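Local coordinates for endoglucanase FnCel5A (Fervidobacterium nodosum, PDB 3NCO), which probably hydrolyses beta-1,4-glucosidic links in cellulose as a glycoside hydrolase family 5 endoglucanase, at residues Lys18-Gly23 / Gly287-Tyr292; Tyr46-Lys51 / Leu92-Val97; Ser271-Thr276 / Glu311-Ser316. All coordinates share one frame; numbering follows the deposited sequence.

Contact 1. Residues Lys18-Gly23 / Gly287-Tyr292; sequences KMIGHG and GFSLAY
The imidazole of H22 has a leucine methyl over its face: L290 CD2 sits 4.0 Å above the plane of the H22 ring, displaced toward the rim, in a CH-pi contact beside CD2 and NE2 of the ring. The L290 side chain gets there with CG lodged between its own backbone N and carbonyl carbon (chi1 57°), while the ring's NE2 is taken by E284 of helix 269-285, a bond that would limit rotation of the imidazole. Beneath this pair the two backbones run parallel, H22 beside L290 and G23 beside A291. Three hydrogen bonds alternate between them. L290 N gives to G21 O at 3.0 Å, G23 N to L290 O at 2.7 Å, and Y292 N to G23 O at 3.1 Å. At G23 the chains come close, and A291 CA also points its hydrogen at G23 O, 3.4 Å away. G21, whose positive phi suits a glycine, turns the chain out of helix 12-20 and into the strand. Just before it, I20 lays CB against S289 CB at 3.7 Å, while S289 OG is hydrogen-bonded to N17, in the helix that ends at I20. Joining the first strand, 22-25, to the eighth, 289-292, in parallel register is the closure of a TIM barrel, the (beta/alpha)8 fold of glycoside hydrolase family 5.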
ATOM      1  N   LYS A  18      -4.355  11.552  -8.146  1.00 18.12           N
ATOM      2  CA  LYS A  18      -5.308  12.373  -7.354  1.00 19.43           C
ATOM      3  C   LYS A  18      -6.588  11.612  -7.033  1.00 19.54           C
ATOM      4  O   LYS A  18      -7.255  11.869  -6.002  1.00 20.37           O
ATOM      5  CB  LYS A  18      -5.656  13.659  -8.124  1.00 21.03           C
ATOM      6  CG  LYS A  18      -4.615  14.705  -7.934  1.00 25.90           C
ATOM      7  CD  LYS A  18      -4.844  15.891  -8.878  1.00 33.23           C
ATOM      8  CE  LYS A  18      -5.609  17.007  -8.169  1.00 40.36           C
ATOM      9  NZ  LYS A  18      -7.011  16.592  -7.811  1.00 43.74           N
HETATM   10  N   MSE A  19      -6.938  10.676  -7.915  1.00 19.65           N
HETATM   11  CA  MSE A  19      -8.096   9.800  -7.672  1.00 21.74           C
HETATM   12  C   MSE A  19      -7.909   8.860  -6.478  1.00 20.06           C
HETATM   13  O   MSE A  19      -8.897   8.482  -5.815  1.00 20.92           O
HETATM   14  CB  MSE A  19      -8.447   9.026  -8.919  1.00 22.07           C
HETATM   15  CG  MSE A  19      -9.037   9.890 -10.021  1.00 23.89           C
HETATM   16 SE   MSE A  19      -9.169   8.769 -11.665  1.00 33.39          SE
HETATM   17  CE  MSE A  19      -9.948   7.142 -10.962  1.00 35.48           C
ATOM     18  N   ILE A  20      -6.661   8.488  -6.192  1.00 18.60           N
ATOM     19  CA  ILE A  20      -6.383   7.728  -4.949  1.00 15.76           C
ATOM     20  C   ILE A  20      -6.827   8.563  -3.736  1.00 16.68           C
ATOM     21  O   ILE A  20      -7.398   8.034  -2.780  1.00 17.53           O
ATOM     22  CB  ILE A  20      -4.884   7.319  -4.834  1.00 14.10           C
ATOM     23  CG1 ILE A  20      -4.524   6.412  -6.032  1.00 13.09           C
ATOM     24  CG2 ILE A  20      -4.592   6.625  -3.483  1.00 14.41           C
ATOM     25  CD1 ILE A  20      -3.013   6.088  -6.039  1.00 18.19           C
ATOM     26  N   GLY A  21      -6.538   9.860  -3.792  1.00 16.99           N
ATOM     27  CA  GLY A  21      -6.976  10.771  -2.752  1.00 17.36           C
ATOM     28  C   GLY A  21      -6.595  10.359  -1.334  1.00 18.54           C
ATOM     29  O   GLY A  21      -5.438  10.205  -1.000  1.00 18.27           O
ATOM     30  N   HIS A  22      -7.601  10.258  -0.470  1.00 19.27           N
ATOM     31  CA  HIS A  22      -7.396   9.740   0.860  1.00 19.87           C
ATOM     32  C   HIS A  22      -8.011   8.349   0.974  1.00 19.10           C
ATOM     33  O   HIS A  22      -9.241   8.189   0.898  1.00 20.27           O
ATOM     34  CB  HIS A  22      -8.017  10.664   1.896  1.00 21.03           C
ATOM     35  CG  HIS A  22      -7.360  12.015   2.005  1.00 25.06           C
ATOM     36  ND1 HIS A  22      -7.282  12.898   0.949  1.00 30.14           N
ATOM     37  CD2 HIS A  22      -6.807  12.660   3.066  1.00 24.50           C
ATOM     38  CE1 HIS A  22      -6.703  14.021   1.350  1.00 28.93           C
ATOM     39  NE2 HIS A  22      -6.401  13.903   2.629  1.00 24.44           N
ATOM     40  N   GLY A  23      -7.122   7.365   1.141  1.00 18.20           N
ATOM     41  CA  GLY A  23      -7.515   5.973   1.099  1.00 16.98           C
ATOM     42  C   GLY A  23      -7.244   5.241   2.387  1.00 16.10           C
ATOM     43  O   GLY A  23      -6.797   5.852   3.397  1.00 16.75           O
ATOM     44  N   GLY A 287       1.383  17.091  -2.308  1.00 18.86           N
ATOM     45  CA  GLY A 287       0.661  16.549  -3.458  1.00 18.97           C
ATOM     46  C   GLY A 287       0.717  15.030  -3.551  1.00 18.50           C
ATOM     47  O   GLY A 287       0.499  14.433  -4.623  1.00 19.66           O
ATOM     48  N   PHE A 288       0.994  14.387  -2.416  1.00 19.06           N
ATOM     49  CA  PHE A 288       0.999  12.919  -2.359  1.00 17.65           C
ATOM     50  C   PHE A 288      -0.412  12.400  -2.069  1.00 17.83           C
ATOM     51  O   PHE A 288      -1.091  12.892  -1.180  1.00 19.22           O
ATOM     52  CB  PHE A 288       1.898  12.393  -1.233  1.00 18.11           C
ATOM     53  CG  PHE A 288       3.343  12.822  -1.326  1.00 16.13           C
ATOM     54  CD1 PHE A 288       3.879  13.338  -2.500  1.00 18.60           C
ATOM     55  CD2 PHE A 288       4.196  12.656  -0.208  1.00 17.72           C
ATOM     56  CE1 PHE A 288       5.209  13.726  -2.535  1.00 17.80           C
ATOM     57  CE2 PHE A 288       5.563  13.010  -0.237  1.00 18.59           C
ATOM     58  CZ  PHE A 288       6.066  13.539  -1.435  1.00 18.35           C
ATOM     59  N   SER A 289      -0.857  11.408  -2.822  1.00 17.46           N
ATOM     60  CA  SER A 289      -2.034  10.675  -2.384  1.00 16.58           C
ATOM     61  C   SER A 289      -1.632   9.795  -1.205  1.00 15.99           C
ATOM     62  O   SER A 289      -0.466   9.709  -0.864  1.00 15.81           O
ATOM     63  CB  SER A 289      -2.581   9.857  -3.495  1.00 18.24           C
ATOM     64  OG  SER A 289      -1.615   8.890  -3.833  1.00 13.60           O
ATOM     65  N   LEU A 290      -2.609   9.190  -0.527  1.00 15.74           N
ATOM     66  CA  LEU A 290      -2.214   8.466   0.719  1.00 16.23           C
ATOM     67  C   LEU A 290      -3.261   7.433   1.105  1.00 14.87           C
ATOM     68  O   LEU A 290      -4.459   7.630   0.824  1.00 18.32           O
ATOM     69  CB  LEU A 290      -1.983   9.474   1.856  1.00 16.34           C
ATOM     70  CG  LEU A 290      -3.208  10.350   2.116  1.00 18.43           C
ATOM     71  CD1 LEU A 290      -4.034   9.786   3.269  1.00 21.15           C
ATOM     72  CD2 LEU A 290      -2.836  11.800   2.398  1.00 25.01           C
ATOM     73  N   ALA A 291      -2.786   6.362   1.763  1.00 15.28           N
ATOM     74  CA  ALA A 291      -3.632   5.256   2.293  1.00 13.92           C
ATOM     75  C   ALA A 291      -3.163   4.984   3.755  1.00 14.15           C
ATOM     76  O   ALA A 291      -1.975   4.689   4.014  1.00 17.24           O
ATOM     77  CB  ALA A 291      -3.457   3.976   1.427  1.00 15.55           C
ATOM     78  N   TYR A 292      -4.061   5.153   4.726  1.00 14.82           N
ATOM     79  CA  TYR A 292      -3.694   4.837   6.088  1.00 15.38           C
ATOM     80  C   TYR A 292      -3.631   3.316   6.290  1.00 15.56           C
ATOM     81  O   TYR A 292      -4.473   2.612   5.774  1.00 15.37           O
ATOM     82  CB  TYR A 292      -4.727   5.537   7.041  1.00 15.58           C
ATOM     83  CG  TYR A 292      -4.544   5.192   8.491  1.00 13.84           C
ATOM     84  CD1 TYR A 292      -3.689   5.953   9.309  1.00 18.57           C
ATOM     85  CD2 TYR A 292      -5.237   4.124   9.068  1.00 16.27           C
ATOM     86  CE1 TYR A 292      -3.494   5.612  10.610  1.00 14.84           C
ATOM     87  CE2 TYR A 292      -5.068   3.806  10.404  1.00 18.21           C
ATOM     88  CZ  TYR A 292      -4.175   4.563  11.165  1.00 16.59           C
ATOM     89  OH  TYR A 292      -3.965   4.236  12.496  1.00 19.15           O
TER

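Contact 2. Residues Tyr46-Lys51 / Leu92-Val97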
ATOM      1  N   TYR A  46     -17.961  -3.788   4.489  1.00 19.02           N
ATOM      2  CA  TYR A  46     -16.817  -2.933   4.812  1.00 19.50           C
ATOM      3  C   TYR A  46     -16.632  -1.832   3.779  1.00 18.24           C
ATOM      4  O   TYR A  46     -16.261  -0.693   4.130  1.00 18.67           O
ATOM      5  CB  TYR A  46     -15.532  -3.746   4.868  1.00 18.99           C
ATOM      6  CG  TYR A  46     -15.372  -4.633   6.108  1.00 20.25           C
ATOM      7  CD1 TYR A  46     -16.273  -4.560   7.176  1.00 17.91           C
ATOM      8  CD2 TYR A  46     -14.268  -5.462   6.222  1.00 17.96           C
ATOM      9  CE1 TYR A  46     -16.096  -5.372   8.325  1.00 18.28           C
ATOM     10  CE2 TYR A  46     -14.064  -6.249   7.346  1.00 17.49           C
ATOM     11  CZ  TYR A  46     -14.956  -6.176   8.400  1.00 19.16           C
ATOM     12  OH  TYR A  46     -14.752  -6.981   9.518  1.00 19.37           O
ATOM     13  N   PHE A  47     -16.874  -2.180   2.519  1.00 18.44           N
ATOM     14  CA  PHE A  47     -16.645  -1.160   1.438  1.00 18.15           C
ATOM     15  C   PHE A  47     -17.686  -0.035   1.444  1.00 19.19           C
ATOM     16  O   PHE A  47     -17.348   1.149   1.168  1.00 19.65           O
ATOM     17  CB  PHE A  47     -16.490  -1.831   0.082  1.00 19.65           C
ATOM     18  CG  PHE A  47     -15.349  -2.778   0.036  1.00 17.88           C
ATOM     19  CD1 PHE A  47     -14.040  -2.309   0.126  1.00 15.98           C
ATOM     20  CD2 PHE A  47     -15.565  -4.141  -0.073  1.00 19.73           C
ATOM     21  CE1 PHE A  47     -12.937  -3.205   0.114  1.00 18.17           C
ATOM     22  CE2 PHE A  47     -14.493  -5.050  -0.077  1.00 18.24           C
ATOM     23  CZ  PHE A  47     -13.182  -4.579  -0.005  1.00 17.93           C
ATOM     24  N   LYS A  48     -18.930  -0.375   1.782  1.00 20.47           N
ATOM     25  CA  LYS A  48     -19.973   0.626   1.930  1.00 22.60           C
ATOM     26  C   LYS A  48     -19.625   1.524   3.118  1.00 21.74           C
ATOM     27  O   LYS A  48     -19.763   2.729   3.036  1.00 22.61           O
ATOM     28  CB  LYS A  48     -21.355  -0.049   2.129  1.00 22.46           C
ATOM     29  CG  LYS A  48     -22.480   0.928   2.439  1.00 24.65           C
ATOM     30  CD  LYS A  48     -23.784   0.179   2.675  1.00 28.38           C
ATOM     31  CE  LYS A  48     -24.869   1.169   3.163  1.00 35.66           C
ATOM     32  NZ  LYS A  48     -26.226   0.581   3.373  1.00 41.55           N
ATOM     33  N   ILE A  49     -19.126   0.919   4.195  1.00 20.42           N
ATOM     34  CA  ILE A  49     -18.687   1.663   5.408  1.00 19.95           C
ATOM     35  C   ILE A  49     -17.538   2.625   5.122  1.00 19.12           C
ATOM     36  O   ILE A  49     -17.543   3.796   5.498  1.00 20.09           O
ATOM     37  CB  ILE A  49     -18.349   0.638   6.503  1.00 20.27           C
ATOM     38  CG1 ILE A  49     -19.654  -0.015   6.988  1.00 21.19           C
ATOM     39  CG2 ILE A  49     -17.601   1.238   7.680  1.00 20.57           C
ATOM     40  CD1 ILE A  49     -19.463  -1.315   7.739  1.00 22.82           C
ATOM     41  N   ILE A  50     -16.533   2.099   4.453  1.00 18.20           N
ATOM     42  CA  ILE A  50     -15.408   2.926   4.054  1.00 18.68           C
ATOM     43  C   ILE A  50     -15.817   4.114   3.177  1.00 19.22           C
ATOM     44  O   ILE A  50     -15.370   5.250   3.378  1.00 19.03           O
ATOM     45  CB  ILE A  50     -14.329   2.023   3.345  1.00 18.65           C
ATOM     46  CG1 ILE A  50     -13.713   1.036   4.375  1.00 16.16           C
ATOM     47  CG2 ILE A  50     -13.197   2.886   2.662  1.00 18.69           C
ATOM     48  CD1 ILE A  50     -12.818  -0.036   3.748  1.00 19.61           C
ATOM     49  N   LYS A  51     -16.646   3.841   2.176  1.00 19.00           N
ATOM     50  CA  LYS A  51     -17.044   4.918   1.256  1.00 19.85           C
ATOM     51  C   LYS A  51     -17.881   5.930   2.020  1.00 20.26           C
ATOM     52  O   LYS A  51     -17.626   7.128   1.890  1.00 20.91           O
ATOM     53  CB  LYS A  51     -17.836   4.366   0.071  1.00 20.13           C
ATOM     54  CG  LYS A  51     -18.346   5.471  -0.951  1.00 20.38           C
ATOM     55  CD  LYS A  51     -17.182   6.129  -1.684  1.00 21.35           C
ATOM     56  CE  LYS A  51     -17.663   7.206  -2.701  1.00 23.97           C
ATOM     57  NZ  LYS A  51     -16.500   7.645  -3.527  1.00 24.62           N
ATOM     58  N   LEU A  92     -15.597  -1.593  -6.122  1.00 17.57           N
ATOM     59  CA  LEU A  92     -15.925  -0.737  -7.284  1.00 17.49           C
ATOM     60  C   LEU A  92     -17.408  -0.413  -7.283  1.00 18.36           C
ATOM     61  O   LEU A  92     -17.826   0.682  -7.701  1.00 19.19           O
ATOM     62  CB  LEU A  92     -15.519  -1.421  -8.587  1.00 17.56           C
ATOM     63  CG  LEU A  92     -14.055  -1.562  -8.912  1.00 19.58           C
ATOM     64  CD1 LEU A  92     -13.939  -2.399 -10.186  1.00 18.89           C
ATOM     65  CD2 LEU A  92     -13.412  -0.153  -9.054  1.00 20.79           C
ATOM     66  N   LYS A  93     -18.204  -1.353  -6.792  1.00 18.43           N
ATOM     67  CA  LYS A  93     -19.623  -1.122  -6.702  1.00 19.84           C
ATOM     68  C   LYS A  93     -19.920   0.050  -5.762  1.00 19.98           C
ATOM     69  O   LYS A  93     -20.872   0.777  -5.963  1.00 21.03           O
ATOM     70  CB  LYS A  93     -20.358  -2.409  -6.240  1.00 20.01           C
ATOM     71  CG  LYS A  93     -21.801  -2.189  -5.798  1.00 21.22           C
ATOM     72  CD  LYS A  93     -22.405  -3.478  -5.175  1.00 22.75           C
ATOM     73  CE  LYS A  93     -23.934  -3.333  -4.985  1.00 25.58           C
ATOM     74  NZ  LYS A  93     -24.510  -4.585  -4.376  1.00 27.65           N
ATOM     75  N   ASN A  94     -19.063   0.214  -4.743  1.00 19.80           N
ATOM     76  CA  ASN A  94     -19.230   1.279  -3.750  1.00 19.13           C
ATOM     77  C   ASN A  94     -18.383   2.501  -4.120  1.00 21.14           C
ATOM     78  O   ASN A  94     -18.083   3.354  -3.261  1.00 20.39           O
ATOM     79  CB  ASN A  94     -18.818   0.750  -2.367  1.00 19.47           C
ATOM     80  CG  ASN A  94     -19.882  -0.106  -1.763  1.00 17.62           C
ATOM     81  OD1 ASN A  94     -20.863   0.400  -1.218  1.00 19.79           O
ATOM     82  ND2 ASN A  94     -19.715  -1.434  -1.891  1.00 19.53           N
ATOM     83  N   ASP A  95     -18.038   2.606  -5.402  1.00 20.67           N
ATOM     84  CA  ASP A  95     -17.408   3.828  -5.946  1.00 20.62           C
ATOM     85  C   ASP A  95     -16.078   4.174  -5.253  1.00 19.47           C
ATOM     86  O   ASP A  95     -15.734   5.358  -5.060  1.00 19.44           O
ATOM     87  CB  ASP A  95     -18.368   5.005  -5.887  1.00 22.11           C
ATOM     88  CG  ASP A  95     -19.536   4.851  -6.849  1.00 23.84           C
ATOM     89  OD1 ASP A  95     -19.430   4.087  -7.832  1.00 26.63           O
ATOM     90  OD2 ASP A  95     -20.565   5.519  -6.625  1.00 31.60           O
ATOM     91  N   LEU A  96     -15.311   3.144  -4.916  1.00 18.72           N
ATOM     92  CA  LEU A  96     -13.937   3.354  -4.418  1.00 18.14           C
ATOM     93  C   LEU A  96     -12.972   3.085  -5.540  1.00 19.35           C
ATOM     94  O   LEU A  96     -13.224   2.187  -6.344  1.00 20.24           O
ATOM     95  CB  LEU A  96     -13.649   2.370  -3.275  1.00 18.23           C
ATOM     96  CG  LEU A  96     -14.484   2.638  -2.013  1.00 18.58           C
ATOM     97  CD1 LEU A  96     -14.440   1.412  -1.031  1.00 17.04           C
ATOM     98  CD2 LEU A  96     -14.009   3.889  -1.270  1.00 18.73           C
ATOM     99  N   VAL A  97     -11.826   3.821  -5.577  1.00 16.34           N
ATOM    100  CA  VAL A  97     -10.709   3.426  -6.420  1.00 17.89           C
ATOM    101  C   VAL A  97     -10.086   2.252  -5.670  1.00 15.99           C
ATOM    102  O   VAL A  97     -10.092   2.242  -4.411  1.00 17.87           O
ATOM    103  CB  VAL A  97      -9.740   4.613  -6.581  1.00 17.34           C
ATOM    104  CG1 VAL A  97      -8.372   4.171  -7.092  1.00 18.67           C
ATOM    105  CG2 VAL A  97     -10.356   5.580  -7.598  1.00 18.62           C
TER
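Helix 44-53 passes the C-terminal end of helix 78-93 where K48 and N94 bring their CA atoms within 5.8 Å, and the chain beyond that end turns away through D95, whose positive phi completes a Schellman motif. N94 sets its amide against the first helix: OD1 rests 3.3 Å from K48 CA and 3.4 Å from K48 CB, and ND2 lies near F47 CB. The same ND2 is hydrogen-bonded to V90 O in its own helix, which fixes how the amide is turned. K51 spans the turn. Its chain leaves with CG anti to the backbone N, bends at chi2 (67°), and passes N94 O with CG 3.1 Å from it. NZ then gives a hydrogen bond of 2.9 Å to D95 O, approaching from above the carbonyl plane. In this TIM barrel, helix 44-53, which follows strand 22-25, meets here the end of helix 78-93, which follows strand 57-60, at the turn leading into strand 97-101. An alanine at K51 would probably leave D95 O without this donor and open a gap beside L96, whose CD2 now lies 3.9 Å from K51 CD. Deeper in, L96 crosses F47 at about a right angle, its CD1 near the plane of the F47 ring and 3.9 Å from CD1 at the ring edge. On its other branch, L96 CD2 meets I50 CG2 at 4.1 Å.

Contact 3. Residues Ser271-Thr276 / Glu311-Ser316; sequences SRVKWT and EPLTTS
R272 meets L313 first, the methyl CD2 of L313 lying 3.5 Å above one face of the guanidinium, toward its rim and nearest to NH2. The bend at chi3 (78°) places NE, which is hydrogen-bonded to A263 O. One residue on, V273 divides its branches: CG1 approaches P312 CG at 4.1 Å, while CG2 lies over the backbone N and CA of L313. Its carbonyl oxygen takes a hydrogen bond of 2.8 Å from S316 OG, tilted from the carbonyl plane, and OG also touches V273 CG1 at 3.3 Å. T276 comes next in the contact, with CB 3.8 Å from S316 CB and OG1 3.7 Å from L313 CD1. That hydroxyl gives its proton to R272 O, at 2.6 Å, which also accepts from T276 N on the opposite face of its plane. Helix 269-285 thus packs against the first turn of helix 313-318, which starts just after the cis-proline P312. The threonine hydroxyl is satisfied within its own helix, though it touches L313 CD1. Between the segments the S316 hydroxyl makes the one hydrogen bond, and S316 O is hydrogen-bonded to R280 of helix 269-285, so a largely apolar interface is held at one serine by two polar atoms.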
ATOM      1  N   SER A 271      -0.889  10.960  21.141  1.00 21.38           N
ATOM      2  CA  SER A 271       0.255  10.876  20.202  1.00 21.81           C
ATOM      3  C   SER A 271      -0.120  10.324  18.824  1.00 20.70           C
ATOM      4  O   SER A 271       0.266  10.884  17.804  1.00 21.30           O
ATOM      5  CB  SER A 271       1.441  10.091  20.773  1.00 21.52           C
ATOM      6  OG  SER A 271       1.974  10.714  21.930  1.00 20.83           O
ATOM      7  N   ARG A 272      -0.898   9.251  18.786  1.00 19.48           N
ATOM      8  CA  ARG A 272      -1.304   8.642  17.520  1.00 19.11           C
ATOM      9  C   ARG A 272      -2.079   9.643  16.668  1.00 19.47           C
ATOM     10  O   ARG A 272      -1.869   9.771  15.433  1.00 18.70           O
ATOM     11  CB  ARG A 272      -2.174   7.420  17.795  1.00 20.23           C
ATOM     12  CG  ARG A 272      -1.378   6.260  18.316  1.00 20.24           C
ATOM     13  CD  ARG A 272      -2.251   5.093  18.646  1.00 21.29           C
ATOM     14  NE  ARG A 272      -2.631   4.388  17.437  1.00 23.02           N
ATOM     15  CZ  ARG A 272      -3.755   3.673  17.293  1.00 25.14           C
ATOM     16  NH1 ARG A 272      -4.611   3.547  18.302  1.00 24.54           N
ATOM     17  NH2 ARG A 272      -3.991   3.044  16.126  1.00 24.26           N
ATOM     18  N   VAL A 273      -2.977  10.369  17.350  1.00 19.67           N
ATOM     19  CA  VAL A 273      -3.868  11.308  16.694  1.00 19.88           C
ATOM     20  C   VAL A 273      -3.062  12.472  16.086  1.00 19.69           C
ATOM     21  O   VAL A 273      -3.288  12.834  14.901  1.00 20.90           O
ATOM     22  CB  VAL A 273      -4.923  11.823  17.714  1.00 20.92           C
ATOM     23  CG1 VAL A 273      -5.563  13.126  17.219  1.00 21.79           C
ATOM     24  CG2 VAL A 273      -5.969  10.758  17.955  1.00 20.41           C
ATOM     25  N   LYS A 274      -2.132  13.019  16.887  1.00 20.28           N
ATOM     26  CA  LYS A 274      -1.251  14.109  16.413  1.00 20.78           C
ATOM     27  C   LYS A 274      -0.313  13.669  15.269  1.00 20.50           C
ATOM     28  O   LYS A 274      -0.141  14.402  14.280  1.00 20.35           O
ATOM     29  CB  LYS A 274      -0.429  14.665  17.554  1.00 22.74           C
ATOM     30  CG  LYS A 274      -1.238  15.518  18.514  1.00 26.05           C
ATOM     31  CD  LYS A 274      -0.311  16.152  19.580  1.00 31.67           C
ATOM     32  CE  LYS A 274      -1.094  16.748  20.750  1.00 39.06           C
ATOM     33  NZ  LYS A 274      -2.226  17.592  20.277  1.00 40.98           N
ATOM     34  N   TRP A 275       0.328  12.508  15.432  1.00 19.62           N
ATOM     35  CA  TRP A 275       1.255  11.992  14.399  1.00 19.09           C
ATOM     36  C   TRP A 275       0.497  11.749  13.099  1.00 18.14           C
ATOM     37  O   TRP A 275       0.943  12.168  12.028  1.00 16.47           O
ATOM     38  CB  TRP A 275       1.951  10.707  14.904  1.00 18.56           C
ATOM     39  CG  TRP A 275       2.988  10.152  13.955  1.00 17.95           C
ATOM     40  CD1 TRP A 275       4.348  10.431  13.953  1.00 19.02           C
ATOM     41  CD2 TRP A 275       2.769   9.201  12.895  1.00 17.83           C
ATOM     42  NE1 TRP A 275       4.966   9.722  12.940  1.00 17.67           N
ATOM     43  CE2 TRP A 275       4.021   8.971  12.282  1.00 17.51           C
ATOM     44  CE3 TRP A 275       1.626   8.539  12.399  1.00 17.70           C
ATOM     45  CZ2 TRP A 275       4.166   8.120  11.179  1.00 15.36           C
ATOM     46  CZ3 TRP A 275       1.772   7.671  11.302  1.00 16.19           C
ATOM     47  CH2 TRP A 275       3.038   7.492  10.714  1.00 16.30           C
ATOM     48  N   THR A 276      -0.673  11.107  13.206  1.00 17.86           N
ATOM     49  CA  THR A 276      -1.413  10.745  11.992  1.00 17.46           C
ATOM     50  C   THR A 276      -1.845  11.980  11.223  1.00 16.73           C
ATOM     51  O   THR A 276      -1.734  12.044   9.987  1.00 18.15           O
ATOM     52  CB  THR A 276      -2.607   9.828  12.347  1.00 16.92           C
ATOM     53  OG1 THR A 276      -2.101   8.692  13.064  1.00 19.34           O
ATOM     54  CG2 THR A 276      -3.346   9.341  11.078  1.00 17.40           C
ATOM     55  N   GLU A 311     -12.524   7.842  16.900  1.00 23.08           N
ATOM     56  CA  GLU A 311     -12.390   9.271  16.659  1.00 23.90           C
ATOM     57  C   GLU A 311     -11.698   9.914  17.858  1.00 23.48           C
ATOM     58  O   GLU A 311     -11.927   9.504  19.002  1.00 24.05           O
ATOM     59  CB  GLU A 311     -13.778   9.927  16.506  1.00 24.80           C
ATOM     60  CG  GLU A 311     -14.526   9.565  15.234  1.00 25.57           C
ATOM     61  CD  GLU A 311     -13.875  10.081  13.949  1.00 24.22           C
ATOM     62  OE1 GLU A 311     -12.883  10.834  14.033  1.00 24.93           O
ATOM     63  OE2 GLU A 311     -14.367   9.732  12.850  1.00 24.71           O
ATOM     64  N   PRO A 312     -10.900  10.964  17.609  1.00 23.00           N
ATOM     65  CA  PRO A 312     -10.623  11.596  16.308  1.00 22.22           C
ATOM     66  C   PRO A 312      -9.511  10.975  15.451  1.00 21.90           C
ATOM     67  O   PRO A 312      -9.112  11.587  14.444  1.00 21.57           O
ATOM     68  CB  PRO A 312     -10.237  13.030  16.707  1.00 23.93           C
ATOM     69  CG  PRO A 312      -9.563  12.854  18.035  1.00 23.17           C
ATOM     70  CD  PRO A 312     -10.254  11.695  18.716  1.00 23.22           C
ATOM     71  N   LEU A 313      -9.031   9.784  15.819  1.00 20.91           N
ATOM     72  CA  LEU A 313      -8.003   9.146  14.988  1.00 20.16           C
ATOM     73  C   LEU A 313      -8.421   9.076  13.519  1.00 19.59           C
ATOM     74  O   LEU A 313      -7.585   9.324  12.634  1.00 20.31           O
ATOM     75  CB  LEU A 313      -7.634   7.742  15.478  1.00 18.74           C
ATOM     76  CG  LEU A 313      -6.436   7.086  14.761  1.00 18.23           C
ATOM     77  CD1 LEU A 313      -5.180   7.915  14.976  1.00 20.50           C
ATOM     78  CD2 LEU A 313      -6.264   5.671  15.320  1.00 16.39           C
ATOM     79  N   THR A 314      -9.677   8.695  13.263  1.00 19.27           N
ATOM     80  CA  THR A 314     -10.134   8.536  11.863  1.00 19.35           C
ATOM     81  C   THR A 314     -10.081   9.855  11.144  1.00 19.08           C
ATOM     82  O   THR A 314      -9.626   9.940  10.000  1.00 19.80           O
ATOM     83  CB  THR A 314     -11.532   7.865  11.782  1.00 20.04           C
ATOM     84  OG1 THR A 314     -11.436   6.549  12.350  1.00 19.41           O
ATOM     85  CG2 THR A 314     -12.041   7.776  10.337  1.00 20.55           C
ATOM     86  N   THR A 315     -10.548  10.893  11.835  1.00 19.72           N
ATOM     87  CA  THR A 315     -10.469  12.253  11.262  1.00 20.34           C
ATOM     88  C   THR A 315      -9.009  12.675  11.011  1.00 20.62           C
ATOM     89  O   THR A 315      -8.701  13.331  10.009  1.00 22.04           O
ATOM     90  CB  THR A 315     -11.229  13.253  12.158  1.00 22.09           C
ATOM     91  OG1 THR A 315     -12.594  12.812  12.267  1.00 23.62           O
ATOM     92  CG2 THR A 315     -11.185  14.662  11.569  1.00 22.13           C
ATOM     93  N   SER A 316      -8.107  12.281  11.904  1.00 20.54           N
ATOM     94  CA  SER A 316      -6.652  12.498  11.633  1.00 20.33           C
ATOM     95  C   SER A 316      -6.160  11.894  10.329  1.00 20.76           C
ATOM     96  O   SER A 316      -5.355  12.530   9.622  1.00 21.84           O
ATOM     97  CB  SER A 316      -5.762  11.951  12.756  1.00 20.14           C
ATOM     98  OG  SER A 316      -5.863  12.803  13.913  1.00 21.55           O
TER

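In the fold
From the N terminus, helix 12-20 leads into strand 22-25, the first half of contact 1, which waits some 260 residues for its partner. Contact 2 closes a shorter loop of about 40 residues nested inside that long one, tying helix 44-53 to the end of helix 78-93; it touches contact 1 where M19 O meets V97 CG2. Helix 269-285 then opens contact 3 before strand 289-292 closes the barrel, and helix 313-318 closes contact 3 afterwards, so contacts 1 and 3 cross along the chain. They meet at Y292, whose ring and hydroxyl pack against T276, R272 and L313. Contacts 2 and 3 follow in series, about 8 Å apart at their nearest atoms.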